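Local coordinates for protein indole-3-acetic acid-amido synthetase GH3.15 (Arabidopsis thaliana, PDB 6E1Q) that catalyses the ATP-dependent conjugation of glutamine, and possibly cysteine, to the auxin precursor indole-3-butyric acid and also joins glutamine to the herbicide 2,4-DB, at residues P3-T8 / F121-A126; I35-A40 / G51-Q56; Q196-Q201 / I227-D232; P310-Y315 / L319-S324. All coordinates share one frame; numbering follows the deposited sequence.

In the fold
From the N terminus, contact 1 lays the leading loop against helix 112-132 and so closes a loop of 112 residues. Contact 2 is nested within it, a short closure that joins the end of helix 24-38 to the start of helix 55-61. Further on, contacts 3 and 4 follow in series: the former pairs helices 194-207 and 220-243, the latter sets helix 309-316 on strand 321-327. Contact 4 touches both contact 1 and contact 3: Tyr125 OH lies 3.7 Å from Ser324 CB, and Ile227 CD1 lies 3.4 Å from Tyr315 CG. Contact 2 stands apart from the others, on the opposite side of the chain's centre from contact 3.

Contact 1: residues P3-T8 / F121-A126; sequences PKFDPT and FSSLYA
The Phe5 ring has Leu124 CD1 over one face, and its far edge reaches Ser123. The methyl carbon CD1 is 3.9 Å from the Phe5 ring centroid and 16° off the ring normal, so this is a CH-pi contact, displaced toward the rim near CD2 and CE2. At the edge, close to the ring plane, Phe5 CZ comes 3.3 Å from Ser123 OG; Leu124 CB, 3.7 Å from Phe5 CZ, comes from the same face as CD1. In the ring plane, Pro3 O borders the ring near Phe5 CD1. With CG placed between the backbone N and the carbonyl carbon (chi1 70°), the ring leaves the loop toward the helix and meets it with its CZ corner. The contact ties the N-terminal loop before helix 10-22 to helix 112-132, and Leu16 and Leu20 of helix 10-22 share Leu124 with Phe5. Ser123 OG is itself hydrogen-bonded to Ser120 O one turn back, which anchors the hydroxyl beside the ring. Pro7 adds a smaller touch, its CB lying 3.9 Å from Ser123 OG. An alanine in place of Phe5 would be likely to leave Leu124 CD1 without its aromatic partner and open a gap between loop and helix. Past the ring, the loop turns through an Asx turn, in which Thr8 N donates to Asp6 OD1 over 3.0 Å, from above the carboxylate plane.

Contact 2: residues I35-A40 / G51-Q56; sequences ILSRNA and GQVDKQ
Leu36 O receives a 2.7 Å hydrogen bond from a water that also donates to Gln52 O, 3.0 Å away, so both protons of one molecule bridge two backbone carbonyls. This joins the C-terminal end of helix 24-38 to the loop leading into helix 55-61, within the run of short helices (24-38, 43-49, 55-61) of the N-terminal domain. A second water makes a different bridge, donating to Ala40 O at 2.7 Å and accepting from Gly51 N. With no direct hydrogen bond between the two segments, these waters supply the polar part of the junction. Where helix 24-38 gives way to loop at Asn39, Ile35 O is gripped twice by that residue, through its backbone N and through ND2 at 2.9 Å, the latter tilted 19° from the carbonyl plane. Asp54 takes the N-cap position of helix 55-61, its side chain capping a backbone N of the first turn and OD1 also bonding Asn57 ND2. Between the bridges and the cap sits the apolar part. Val53 CG1, anti to its carbonyl carbon (chi1 -57°), packs against the backbone of the helix end, 3.7 Å from Ser37 CA. The hydroxyl of Ser37 turns back to Glu33 O. Leu36, whose side chain also meets Leu45, Leu49 and Phe58, brings its CB to 4.0 Å from Val53 CB, while its CD1 lies 3.4 Å from Val53 O.

Contact 3: residues Q196-Q201 / I227-D232; sequences QSMYCQ and IKFLED
Met198 leaves its helix with CG anti to the backbone N (chi1 173°), and its chain then bends at both of the next two torsions, which presents the CG methylene to Phe229 and turns the sulfur away from the ring. Phe229 has its own CG anti as well (chi1 -163°), sending the ring straight across the gap between the helices. The result is a CH-pi contact: Met198 CG stands 3.5 Å from the Phe229 ring centroid, 19° off the normal, and only 3.3 Å from Phe229 CG, toward the rim on the CB side. Met198 SD, at 5.1 Å from the same centroid, lies obliquely above the ring and adds a Met-aromatic component. The pair joins helix 194-207 to helix 220-243, the helices that flank strand 212-217 in chain order within the N-terminal domain of this adenylating enzyme. Their nearest backbones here, Met198 and Phe229, hold their CA atoms 7.7 Å apart, a gap filled by the phenyl ring. The outer end of that ring meets the next residue along, Tyr199, with Phe229 CZ 3.8 Å from Tyr199 CB and Phe229 CE1 3.7 Å from Tyr199 CA. The Tyr199 side chain runs roughly perpendicular to that of Phe229. Tyr199 is fixed at its far end by a hydrogen bond from OH to Asn240 OD1 and lies edge-to-face with Trp249. One residue farther, Cys200 points away from Phe229, and its SG is bonded to Cys255 SG.

Contact 4: residues P310-Y315 / L319-S324; sequences PLLEFY and LPLTSS
Leu312 is the first residue along helix 309-316 in this segment to meet strand 321-327; before it, Pro310 and Leu311 face another way and pack on Met461 and Met463 of strand 461-470. Helix and strand belong to a beta-alpha-beta unit in which strand 297-298 pairs in parallel with strand 321-327, as in the sheets of adenylating enzymes of this clan. Leu312 CG, anti to the backbone N (chi1 -179°), carries its branch across to the strand and stands 3.8 Å from Leu321 CD2. The two side chains run antiparallel alongside each other, CG and CD2 of Leu312 lying against both methyls of Leu321. Ala220 and Phe223 of helix 220-243 and Leu287 also touch Leu312. Cut back to an alanine, this position would probably leave Leu321 CD2 without its leucine partner and CD1 with only the Glu313 stem, opening a gap between helix and strand. At Glu313 only the aliphatic stem takes part: its CG comes 3.6 Å from Leu321 CD1, crossing it obliquely, while the chain beyond CG runs on extended. Farther along, Phe314 and Tyr315 serve other neighbours, Tyr315 packing on Ile227. On the strand side, Leu321 points to the helix, with its CG anti to the carbonyl carbon. Thr322 OG1 and Ser324 N bind the two carboxylate oxygens of Glu298, a residue of the ligand pocket; the strand then runs into the ATP-binding residues from Phe325 onward. Against Leu312 CD2, the Leu321 methyls CD1 and CD2 stand equally close, each at 3.9 Å.

Contact 1: residues P3-T8 / F121-A126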
loop_
_atom_site.group_PDB
_atom_site.type_symbol
_atom_site.label_atom_id
_atom_site.label_comp_id
_atom_site.label_asym_id
_atom_site.label_seq_id
_atom_site.Cartn_x
_atom_site.Cartn_y
_atom_site.Cartn_z
ATOM N N PRO A 3 0.613 -8.418 26.502
ATOM C CA PRO A 3 1.306 -8.509 27.790
ATOM C C PRO A 3 2.666 -7.824 27.772
ATOM O O PRO A 3 3.247 -7.536 26.724
ATOM C CB PRO A 3 1.459 -10.020 28.009
ATOM C CG PRO A 3 1.443 -10.607 26.648
ATOM C CD PRO A 3 0.603 -9.701 25.776
ATOM N N LYS A 4 3.167 -7.562 28.974
ATOM C CA LYS A 4 4.513 -7.029 29.126
ATOM C C LYS A 4 5.530 -8.037 28.607
ATOM O O LYS A 4 5.441 -9.234 28.898
ATOM C CB LYS A 4 4.786 -6.711 30.592
ATOM C CG LYS A 4 3.567 -6.183 31.333
ATOM C CD LYS A 4 3.324 -6.948 32.629
ATOM C CE LYS A 4 2.400 -6.180 33.561
ATOM N NZ LYS A 4 1.869 -7.060 34.640
ATOM N N PHE A 5 6.492 -7.555 27.826
ATOM C CA PHE A 5 7.513 -8.437 27.287
ATOM C C PHE A 5 8.792 -7.649 27.033
ATOM O O PHE A 5 8.778 -6.427 26.860
ATOM C CB PHE A 5 7.039 -9.128 26.001
ATOM C CG PHE A 5 6.923 -8.206 24.832
ATOM C CD1 PHE A 5 5.776 -7.444 24.647
ATOM C CD2 PHE A 5 7.957 -8.090 23.915
ATOM C CE1 PHE A 5 5.658 -6.578 23.565
ATOM C CE2 PHE A 5 7.854 -7.220 22.830
ATOM C CZ PHE A 5 6.697 -6.467 22.655
ATOM N N ASP A 6 9.900 -8.387 26.995
ATOM C CA ASP A 6 11.219 -7.823 26.750
ATOM C C ASP A 6 11.513 -7.876 25.257
ATOM O O ASP A 6 11.784 -8.967 24.731
ATOM C CB ASP A 6 12.265 -8.602 27.539
ATOM C CG ASP A 6 13.667 -8.054 27.375
ATOM O OD1 ASP A 6 13.854 -7.029 26.687
ATOM O OD2 ASP A 6 14.596 -8.668 27.945
ATOM N N PRO A 7 11.492 -6.746 24.542
ATOM C CA PRO A 7 11.753 -6.783 23.095
ATOM C C PRO A 7 13.175 -7.153 22.733
ATOM O O PRO A 7 13.449 -7.364 21.545
ATOM C CB PRO A 7 11.427 -5.355 22.643
ATOM C CG PRO A 7 11.646 -4.525 23.862
ATOM C CD PRO A 7 11.173 -5.383 25.003
ATOM N N THR A 8 14.092 -7.235 23.700
ATOM C CA THR A 8 15.433 -7.706 23.406
ATOM C C THR A 8 15.543 -9.212 23.536
ATOM O O THR A 8 16.570 -9.781 23.149
ATOM C CB THR A 8 16.460 -7.046 24.337
ATOM O OG1 THR A 8 16.110 -7.297 25.703
ATOM C CG2 THR A 8 16.440 -5.548 24.119
ATOM N N PHE A 121 3.320 -4.102 19.301
ATOM C CA PHE A 121 3.253 -5.352 18.555
ATOM C C PHE A 121 4.320 -5.412 17.482
ATOM O O PHE A 121 4.783 -6.506 17.136
ATOM C CB PHE A 121 1.880 -5.575 17.914
ATOM C CG PHE A 121 1.803 -6.878 17.166
ATOM C CD1 PHE A 121 1.597 -8.073 17.844
ATOM C CD2 PHE A 121 2.026 -6.920 15.807
ATOM C CE1 PHE A 121 1.585 -9.275 17.169
ATOM C CE2 PHE A 121 2.006 -8.120 15.124
ATOM C CZ PHE A 121 1.788 -9.296 15.800
ATOM N N SER A 122 4.709 -4.255 16.933
ATOM C CA SER A 122 5.750 -4.239 15.911
ATOM C C SER A 122 7.086 -4.710 16.474
ATOM O O SER A 122 7.876 -5.345 15.767
ATOM C CB SER A 122 5.895 -2.835 15.314
ATOM O OG SER A 122 6.424 -2.892 13.996
ATOM N N SER A 123 7.367 -4.394 17.732
ATOM C CA SER A 123 8.616 -4.848 18.322
ATOM C C SER A 123 8.504 -6.304 18.738
ATOM O O SER A 123 9.509 -7.019 18.776
ATOM C CB SER A 123 9.001 -3.966 19.514
ATOM O OG SER A 123 8.213 -4.260 20.659
ATOM N N LEU A 124 7.284 -6.754 19.034
ATOM C CA LEU A 124 7.057 -8.170 19.269
ATOM C C LEU A 124 7.355 -8.992 18.022
ATOM O O LEU A 124 7.854 -10.118 18.119
ATOM C CB LEU A 124 5.618 -8.391 19.718
ATOM C CG LEU A 124 5.267 -9.797 20.176
ATOM C CD1 LEU A 124 6.286 -10.245 21.203
ATOM C CD2 LEU A 124 3.874 -9.793 20.787
ATOM N N TYR A 125 7.093 -8.434 16.846
ATOM C CA TYR A 125 7.178 -9.188 15.609
ATOM C C TYR A 125 8.565 -9.138 14.975
ATOM O O TYR A 125 8.941 -10.074 14.252
ATOM C CB TYR A 125 6.115 -8.673 14.622
ATOM C CG TYR A 125 6.218 -9.263 13.238
ATOM C CD1 TYR A 125 5.759 -10.555 12.971
ATOM C CD2 TYR A 125 6.775 -8.541 12.196
ATOM C CE1 TYR A 125 5.852 -11.105 11.682
ATOM C CE2 TYR A 125 6.883 -9.083 10.916
ATOM C CZ TYR A 125 6.418 -10.358 10.663
ATOM O OH TYR A 125 6.530 -10.876 9.383
ATOM N N ALA A 126 9.343 -8.081 15.231
ATOM C CA ALA A 126 10.665 -7.968 14.610
ATOM C C ALA A 126 11.589 -9.168 14.860
ATOM O O ALA A 126 12.294 -9.572 13.914
ATOM C CB ALA A 126 11.330 -6.663 15.072
#

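Contact 2: residues I35-A40 / G51-Q56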
loop_
_atom_site.group_PDB
_atom_site.type_symbol
_atom_site.label_atom_id
_atom_site.label_comp_id
_atom_site.label_asym_id
_atom_site.label_seq_id
_atom_site.Cartn_x
_atom_site.Cartn_y
_atom_site.Cartn_z
ATOM N N ILE A 35 -13.462 -3.985 25.129
ATOM C CA ILE A 35 -13.936 -2.839 24.356
ATOM C C ILE A 35 -15.333 -2.436 24.796
ATOM O O ILE A 35 -15.608 -1.252 25.036
ATOM C CB ILE A 35 -13.909 -3.152 22.852
ATOM C CG1 ILE A 35 -12.468 -3.185 22.353
ATOM C CG2 ILE A 35 -14.738 -2.098 22.079
ATOM C CD1 ILE A 35 -12.339 -3.697 20.912
ATOM N N LEU A 36 -16.241 -3.415 24.894
ATOM C CA LEU A 36 -17.622 -3.107 25.247
ATOM C C LEU A 36 -17.740 -2.596 26.676
ATOM O O LEU A 36 -18.598 -1.750 26.961
ATOM C CB LEU A 36 -18.508 -4.339 25.057
ATOM C CG LEU A 36 -18.565 -4.888 23.627
ATOM C CD1 LEU A 36 -19.639 -5.949 23.508
ATOM C CD2 LEU A 36 -18.764 -3.777 22.592
ATOM N N SER A 37 -16.906 -3.100 27.590
ATOM C CA SER A 37 -16.967 -2.623 28.970
ATOM C C SER A 37 -16.410 -1.208 29.087
ATOM O O SER A 37 -17.039 -0.332 29.684
ATOM C CB SER A 37 -16.216 -3.576 29.904
ATOM O OG SER A 37 -16.622 -4.919 29.712
ATOM N N ARG A 38 -15.236 -0.962 28.504
ATOM C CA ARG A 38 -14.602 0.344 28.655
ATOM C C ARG A 38 -15.369 1.439 27.924
ATOM O O ARG A 38 -15.340 2.598 28.357
ATOM C CB ARG A 38 -13.146 0.283 28.176
ATOM C CG ARG A 38 -12.191 -0.251 29.256
ATOM C CD ARG A 38 -10.850 -0.767 28.722
ATOM N NE ARG A 38 -10.291 -1.808 29.595
ATOM C CZ ARG A 38 -9.183 -2.510 29.343
ATOM N NH1 ARG A 38 -8.482 -2.301 28.233
ATOM N NH2 ARG A 38 -8.777 -3.435 30.203
ATOM N N ASN A 39 -16.076 1.101 26.840
ATOM C CA ASN A 39 -16.747 2.097 26.010
ATOM C C ASN A 39 -18.260 2.094 26.189
ATOM O O ASN A 39 -18.981 2.644 25.348
ATOM C CB ASN A 39 -16.389 1.884 24.538
ATOM C CG ASN A 39 -14.925 2.137 24.266
ATOM O OD1 ASN A 39 -14.459 3.278 24.317
ATOM N ND2 ASN A 39 -14.184 1.073 23.985
ATOM N N ALA A 40 -18.744 1.520 27.293
ATOM C CA ALA A 40 -20.174 1.307 27.489
ATOM C C ALA A 40 -20.950 2.612 27.618
ATOM O O ALA A 40 -22.158 2.637 27.357
ATOM C CB ALA A 40 -20.402 0.446 28.735
ATOM N N GLY A 51 -25.496 -0.470 27.900
ATOM C CA GLY A 51 -24.686 -0.997 28.979
ATOM C C GLY A 51 -24.330 -2.467 28.883
ATOM O O GLY A 51 -23.440 -2.912 29.615
ATOM N N GLN A 52 -24.998 -3.229 28.017
ATOM C CA GLN A 52 -24.657 -4.635 27.845
ATOM C C GLN A 52 -23.248 -4.768 27.286
ATOM O O GLN A 52 -22.807 -3.956 26.467
ATOM C CB GLN A 52 -25.655 -5.315 26.909
ATOM C CG GLN A 52 -27.115 -5.104 27.282
ATOM C CD GLN A 52 -27.582 -6.040 28.376
ATOM O OE1 GLN A 52 -26.991 -6.100 29.454
ATOM N NE2 GLN A 52 -28.652 -6.778 28.104
ATOM N N VAL A 53 -22.536 -5.800 27.738
ATOM C CA VAL A 53 -21.181 -6.081 27.271
ATOM C C VAL A 53 -21.035 -7.485 26.713
ATOM O O VAL A 53 -19.941 -7.855 26.279
ATOM C CB VAL A 53 -20.140 -5.842 28.386
ATOM C CG1 VAL A 53 -20.226 -4.415 28.896
ATOM C CG2 VAL A 53 -20.359 -6.839 29.545
ATOM N N ASP A 54 -22.099 -8.277 26.711
ATOM C CA ASP A 54 -22.036 -9.658 26.260
ATOM C C ASP A 54 -21.989 -9.719 24.738
ATOM O O ASP A 54 -22.429 -8.802 24.040
ATOM C CB ASP A 54 -23.247 -10.430 26.766
ATOM C CG ASP A 54 -24.531 -9.956 26.119
ATOM O OD1 ASP A 54 -25.048 -8.899 26.533
ATOM O OD2 ASP A 54 -25.012 -10.631 25.184
ATOM N N LYS A 55 -21.471 -10.840 24.226
ATOM C CA LYS A 55 -21.250 -10.949 22.787
ATOM C C LYS A 55 -22.565 -11.003 22.019
ATOM O O LYS A 55 -22.682 -10.415 20.934
ATOM C CB LYS A 55 -20.401 -12.177 22.464
ATOM C CG LYS A 55 -20.141 -12.320 20.970
ATOM C CD LYS A 55 -19.376 -13.580 20.614
ATOM C CE LYS A 55 -17.973 -13.566 21.191
ATOM N NZ LYS A 55 -17.104 -14.518 20.447
ATOM N N GLN A 56 -23.568 -11.693 22.562
ATOM C CA GLN A 56 -24.795 -11.911 21.802
ATOM C C GLN A 56 -25.588 -10.620 21.629
ATOM O O GLN A 56 -26.153 -10.372 20.557
ATOM C CB GLN A 56 -25.645 -12.994 22.467
ATOM C CG GLN A 56 -26.333 -13.921 21.468
ATOM C CD GLN A 56 -25.477 -14.208 20.231
ATOM O OE1 GLN A 56 -24.298 -14.562 20.335
ATOM N NE2 GLN A 56 -26.071 -14.040 19.053
HETATM O O HOH W 1 -21.122 -1.533 26.153
HETATM O O HOH W 2 -23.476 0.575 26.167
#

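Contact 3: residues Q196-Q201 / I227-D232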
loop_
_atom_site.group_PDB
_atom_site.type_symbol
_atom_site.label_atom_id
_atom_site.label_comp_id
_atom_site.label_asym_id
_atom_site.label_seq_id
_atom_site.Cartn_x
_atom_site.Cartn_y
_atom_site.Cartn_z
ATOM N N GLN A 196 13.384 18.556 -3.278
ATOM C CA GLN A 196 14.380 18.684 -2.217
ATOM C C GLN A 196 14.322 17.509 -1.258
ATOM O O GLN A 196 15.362 16.996 -0.819
ATOM C CB GLN A 196 14.182 19.982 -1.440
ATOM C CG GLN A 196 14.364 21.226 -2.272
ATOM C CD GLN A 196 14.359 22.472 -1.423
ATOM O OE1 GLN A 196 15.127 22.595 -0.461
ATOM N NE2 GLN A 196 13.483 23.402 -1.766
ATOM N N SER A 197 13.110 17.071 -0.914
ATOM C CA SER A 197 12.990 16.006 0.072
ATOM C C SER A 197 13.524 14.683 -0.481
ATOM O O SER A 197 14.283 13.982 0.202
ATOM C CB SER A 197 11.533 15.870 0.526
ATOM O OG SER A 197 10.713 15.495 -0.569
ATOM N N MET A 198 13.148 14.324 -1.715
ATOM C CA MET A 198 13.691 13.096 -2.304
ATOM C C MET A 198 15.215 13.182 -2.444
ATOM O O MET A 198 15.931 12.191 -2.230
ATOM C CB MET A 198 13.042 12.837 -3.665
ATOM C CG MET A 198 13.663 11.660 -4.423
ATOM S SD MET A 198 13.258 10.073 -3.625
ATOM C CE MET A 198 11.601 9.812 -4.292
ATOM N N TYR A 199 15.725 14.367 -2.788
ATOM C CA TYR A 199 17.167 14.528 -2.959
ATOM C C TYR A 199 17.906 14.295 -1.641
ATOM O O TYR A 199 18.889 13.546 -1.589
ATOM C CB TYR A 199 17.471 15.919 -3.544
ATOM C CG TYR A 199 18.949 16.152 -3.879
ATOM C CD1 TYR A 199 19.851 16.532 -2.896
ATOM C CD2 TYR A 199 19.432 15.967 -5.177
ATOM C CE1 TYR A 199 21.202 16.743 -3.195
ATOM C CE2 TYR A 199 20.777 16.170 -5.485
ATOM C CZ TYR A 199 21.656 16.557 -4.487
ATOM O OH TYR A 199 22.992 16.767 -4.771
ATOM N N CYS A 200 17.432 14.906 -0.552
ATOM C CA CYS A 200 18.157 14.783 0.714
ATOM C C CYS A 200 18.080 13.368 1.264
ATOM O O CYS A 200 19.056 12.853 1.825
ATOM C CB CYS A 200 17.609 15.777 1.734
ATOM S SG CYS A 200 17.912 17.500 1.249
ATOM N N GLN A 201 16.914 12.738 1.128
ATOM C CA GLN A 201 16.731 11.375 1.610
ATOM C C GLN A 201 17.627 10.389 0.863
ATOM O O GLN A 201 18.187 9.467 1.466
ATOM C CB GLN A 201 15.244 11.033 1.480
ATOM C CG GLN A 201 14.870 9.646 1.070
ATOM C CD GLN A 201 13.421 9.348 1.450
ATOM O OE1 GLN A 201 13.100 9.169 2.622
ATOM N NE2 GLN A 201 12.535 9.349 0.456
ATOM N N ILE A 227 13.890 5.275 -7.933
ATOM C CA ILE A 227 14.871 4.905 -8.948
ATOM C C ILE A 227 14.880 5.926 -10.081
ATOM O O ILE A 227 15.943 6.296 -10.599
ATOM C CB ILE A 227 14.562 3.485 -9.455
ATOM C CG1 ILE A 227 14.817 2.478 -8.340
ATOM C CG2 ILE A 227 15.366 3.171 -10.725
ATOM C CD1 ILE A 227 14.519 1.062 -8.710
ATOM N N LYS A 228 13.698 6.399 -10.481
ATOM C CA LYS A 228 13.634 7.433 -11.502
ATOM C C LYS A 228 14.402 8.680 -11.071
ATOM O O LYS A 228 15.154 9.257 -11.865
ATOM C CB LYS A 228 12.178 7.773 -11.815
ATOM C CG LYS A 228 11.994 8.567 -13.114
ATOM C CD LYS A 228 11.610 10.031 -12.862
ATOM C CE LYS A 228 11.151 10.734 -14.147
ATOM N NZ LYS A 228 12.265 11.344 -14.938
ATOM N N PHE A 229 14.234 9.110 -9.816
ATOM C CA PHE A 229 15.002 10.251 -9.326
ATOM C C PHE A 229 16.506 9.971 -9.380
ATOM O O PHE A 229 17.296 10.830 -9.790
ATOM C CB PHE A 229 14.556 10.603 -7.905
ATOM C CG PHE A 229 14.969 11.971 -7.465
ATOM C CD1 PHE A 229 16.210 12.177 -6.879
ATOM C CD2 PHE A 229 14.125 13.057 -7.644
ATOM C CE1 PHE A 229 16.606 13.431 -6.468
ATOM C CE2 PHE A 229 14.513 14.335 -7.237
ATOM C CZ PHE A 229 15.754 14.517 -6.644
ATOM N N LEU A 230 16.922 8.768 -8.981
ATOM C CA LEU A 230 18.341 8.427 -9.033
ATOM C C LEU A 230 18.880 8.494 -10.455
ATOM O O LEU A 230 19.988 9.004 -10.683
ATOM C CB LEU A 230 18.567 7.028 -8.470
ATOM C CG LEU A 230 18.775 6.883 -6.976
ATOM C CD1 LEU A 230 18.741 5.396 -6.621
ATOM C CD2 LEU A 230 20.079 7.551 -6.537
ATOM N N GLU A 231 18.122 7.957 -11.422
ATOM C CA GLU A 231 18.554 7.995 -12.814
ATOM C C GLU A 231 18.848 9.421 -13.258
ATOM O O GLU A 231 19.795 9.658 -14.015
ATOM C CB GLU A 231 17.487 7.371 -13.731
ATOM C CG GLU A 231 17.412 5.853 -13.681
ATOM C CD GLU A 231 16.175 5.291 -14.405
ATOM O OE1 GLU A 231 15.192 6.036 -14.598
ATOM O OE2 GLU A 231 16.180 4.099 -14.766
ATOM N N ASP A 232 18.049 10.385 -12.800
ATOM C CA ASP A 232 18.200 11.757 -13.264
ATOM C C ASP A 232 19.281 12.521 -12.516
ATOM O O ASP A 232 19.850 13.465 -13.075
ATOM C CB ASP A 232 16.886 12.514 -13.116
ATOM C CG ASP A 232 15.853 12.095 -14.148
ATOM O OD1 ASP A 232 16.235 11.490 -15.176
ATOM O OD2 ASP A 232 14.658 12.364 -13.907
#

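Contact 4: residues P310-Y315 / L319-S324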
loop_
_atom_site.group_PDB
_atom_site.type_symbol
_atom_site.label_atom_id
_atom_site.label_comp_id
_atom_site.label_asym_id
_atom_site.label_seq_id
_atom_site.Cartn_x
_atom_site.Cartn_y
_atom_site.Cartn_z
ATOM N N PRO A 310 7.512 -7.910 -11.244
ATOM C CA PRO A 310 8.593 -8.222 -12.203
ATOM C C PRO A 310 9.594 -7.096 -12.367
ATOM O O PRO A 310 10.802 -7.346 -12.423
ATOM C CB PRO A 310 7.830 -8.513 -13.508
ATOM C CG PRO A 310 6.499 -9.016 -13.056
ATOM C CD PRO A 310 6.180 -8.199 -11.818
ATOM N N LEU A 311 9.128 -5.851 -12.426
ATOM C CA LEU A 311 10.056 -4.744 -12.604
ATOM C C LEU A 311 10.883 -4.501 -11.344
ATOM O O LEU A 311 12.095 -4.252 -11.424
ATOM C CB LEU A 311 9.294 -3.486 -13.003
ATOM C CG LEU A 311 10.203 -2.286 -13.259
ATOM C CD1 LEU A 311 11.203 -2.567 -14.379
ATOM C CD2 LEU A 311 9.355 -1.058 -13.559
ATOM N N LEU A 312 10.255 -4.579 -10.170
ATOM C CA LEU A 312 11.009 -4.378 -8.939
ATOM C C LEU A 312 12.042 -5.484 -8.755
ATOM O O LEU A 312 13.160 -5.227 -8.288
ATOM C CB LEU A 312 10.055 -4.303 -7.746
ATOM C CG LEU A 312 10.644 -4.080 -6.356
ATOM C CD1 LEU A 312 11.524 -2.826 -6.350
ATOM C CD2 LEU A 312 9.538 -3.981 -5.297
ATOM N N GLU A 313 11.707 -6.717 -9.153
ATOM C CA GLU A 313 12.693 -7.792 -9.066
ATOM C C GLU A 313 13.864 -7.527 -10.005
ATOM O O GLU A 313 15.010 -7.841 -9.678
ATOM C CB GLU A 313 12.043 -9.145 -9.379
ATOM C CG GLU A 313 11.050 -9.598 -8.298
ATOM C CD GLU A 313 10.478 -11.000 -8.529
ATOM O OE1 GLU A 313 10.474 -11.470 -9.687
ATOM O OE2 GLU A 313 10.005 -11.621 -7.547
ATOM N N PHE A 314 13.590 -6.960 -11.178
ATOM C CA PHE A 314 14.661 -6.577 -12.093
ATOM C C PHE A 314 15.646 -5.620 -11.419
ATOM O O PHE A 314 16.869 -5.777 -11.537
ATOM C CB PHE A 314 14.054 -5.942 -13.343
ATOM C CG PHE A 314 15.064 -5.318 -14.268
ATOM C CD1 PHE A 314 15.858 -6.104 -15.076
ATOM C CD2 PHE A 314 15.221 -3.939 -14.319
ATOM C CE1 PHE A 314 16.787 -5.529 -15.938
ATOM C CE2 PHE A 314 16.134 -3.371 -15.167
ATOM C CZ PHE A 314 16.919 -4.177 -15.987
ATOM N N TYR A 315 15.133 -4.620 -10.708
ATOM C CA TYR A 315 16.001 -3.687 -9.993
ATOM C C TYR A 315 16.591 -4.265 -8.711
ATOM O O TYR A 315 17.519 -3.670 -8.163
ATOM C CB TYR A 315 15.222 -2.413 -9.651
ATOM C CG TYR A 315 14.883 -1.578 -10.859
ATOM C CD1 TYR A 315 15.871 -1.171 -11.748
ATOM C CD2 TYR A 315 13.568 -1.224 -11.134
ATOM C CE1 TYR A 315 15.552 -0.404 -12.873
ATOM C CE2 TYR A 315 13.248 -0.461 -12.246
ATOM C CZ TYR A 315 14.232 -0.065 -13.111
ATOM O OH TYR A 315 13.898 0.689 -14.215
ATOM N N LEU A 319 17.575 -9.444 -4.049
ATOM C CA LEU A 319 17.069 -9.150 -2.712
ATOM C C LEU A 319 15.614 -9.604 -2.631
ATOM O O LEU A 319 14.823 -9.285 -3.531
ATOM C CB LEU A 319 17.162 -7.670 -2.386
ATOM C CG LEU A 319 18.585 -7.128 -2.319
ATOM C CD1 LEU A 319 18.556 -5.637 -2.063
ATOM C CD2 LEU A 319 19.323 -7.865 -1.231
ATOM N N PRO A 320 15.230 -10.372 -1.615
ATOM C CA PRO A 320 13.843 -10.839 -1.557
ATOM C C PRO A 320 12.900 -9.674 -1.297
ATOM O O PRO A 320 13.182 -8.785 -0.490
ATOM C CB PRO A 320 13.851 -11.854 -0.406
ATOM C CG PRO A 320 15.039 -11.514 0.410
ATOM C CD PRO A 320 16.055 -10.921 -0.519
ATOM N N LEU A 321 11.802 -9.651 -2.042
ATOM C CA LEU A 321 10.747 -8.681 -1.785
ATOM C C LEU A 321 9.866 -9.234 -0.680
ATOM O O LEU A 321 9.294 -10.323 -0.825
ATOM C CB LEU A 321 9.927 -8.417 -3.043
ATOM C CG LEU A 321 10.702 -8.201 -4.342
ATOM C CD1 LEU A 321 9.723 -7.919 -5.460
ATOM C CD2 LEU A 321 11.710 -7.063 -4.190
ATOM N N THR A 322 9.775 -8.513 0.431
ATOM C CA THR A 322 8.971 -8.978 1.550
ATOM C C THR A 322 7.781 -8.053 1.770
ATOM O O THR A 322 7.843 -6.853 1.503
ATOM C CB THR A 322 9.803 -9.089 2.838
ATOM O OG1 THR A 322 10.353 -7.807 3.180
ATOM C CG2 THR A 322 10.936 -10.083 2.647
ATOM N N SER A 323 6.684 -8.636 2.246
ATOM C CA SER A 323 5.495 -7.890 2.648
ATOM C C SER A 323 5.078 -8.498 3.984
ATOM O O SER A 323 4.483 -9.581 4.036
ATOM C CB SER A 323 4.392 -7.971 1.591
ATOM O OG SER A 323 3.227 -7.273 2.012
ATOM N N SER A 324 5.403 -7.800 5.063
ATOM C CA SER A 324 5.297 -8.363 6.400
ATOM C C SER A 324 3.991 -8.036 7.107
ATOM O O SER A 324 3.646 -8.726 8.072
ATOM C CB SER A 324 6.447 -7.852 7.270
ATOM O OG SER A 324 7.674 -8.326 6.772
#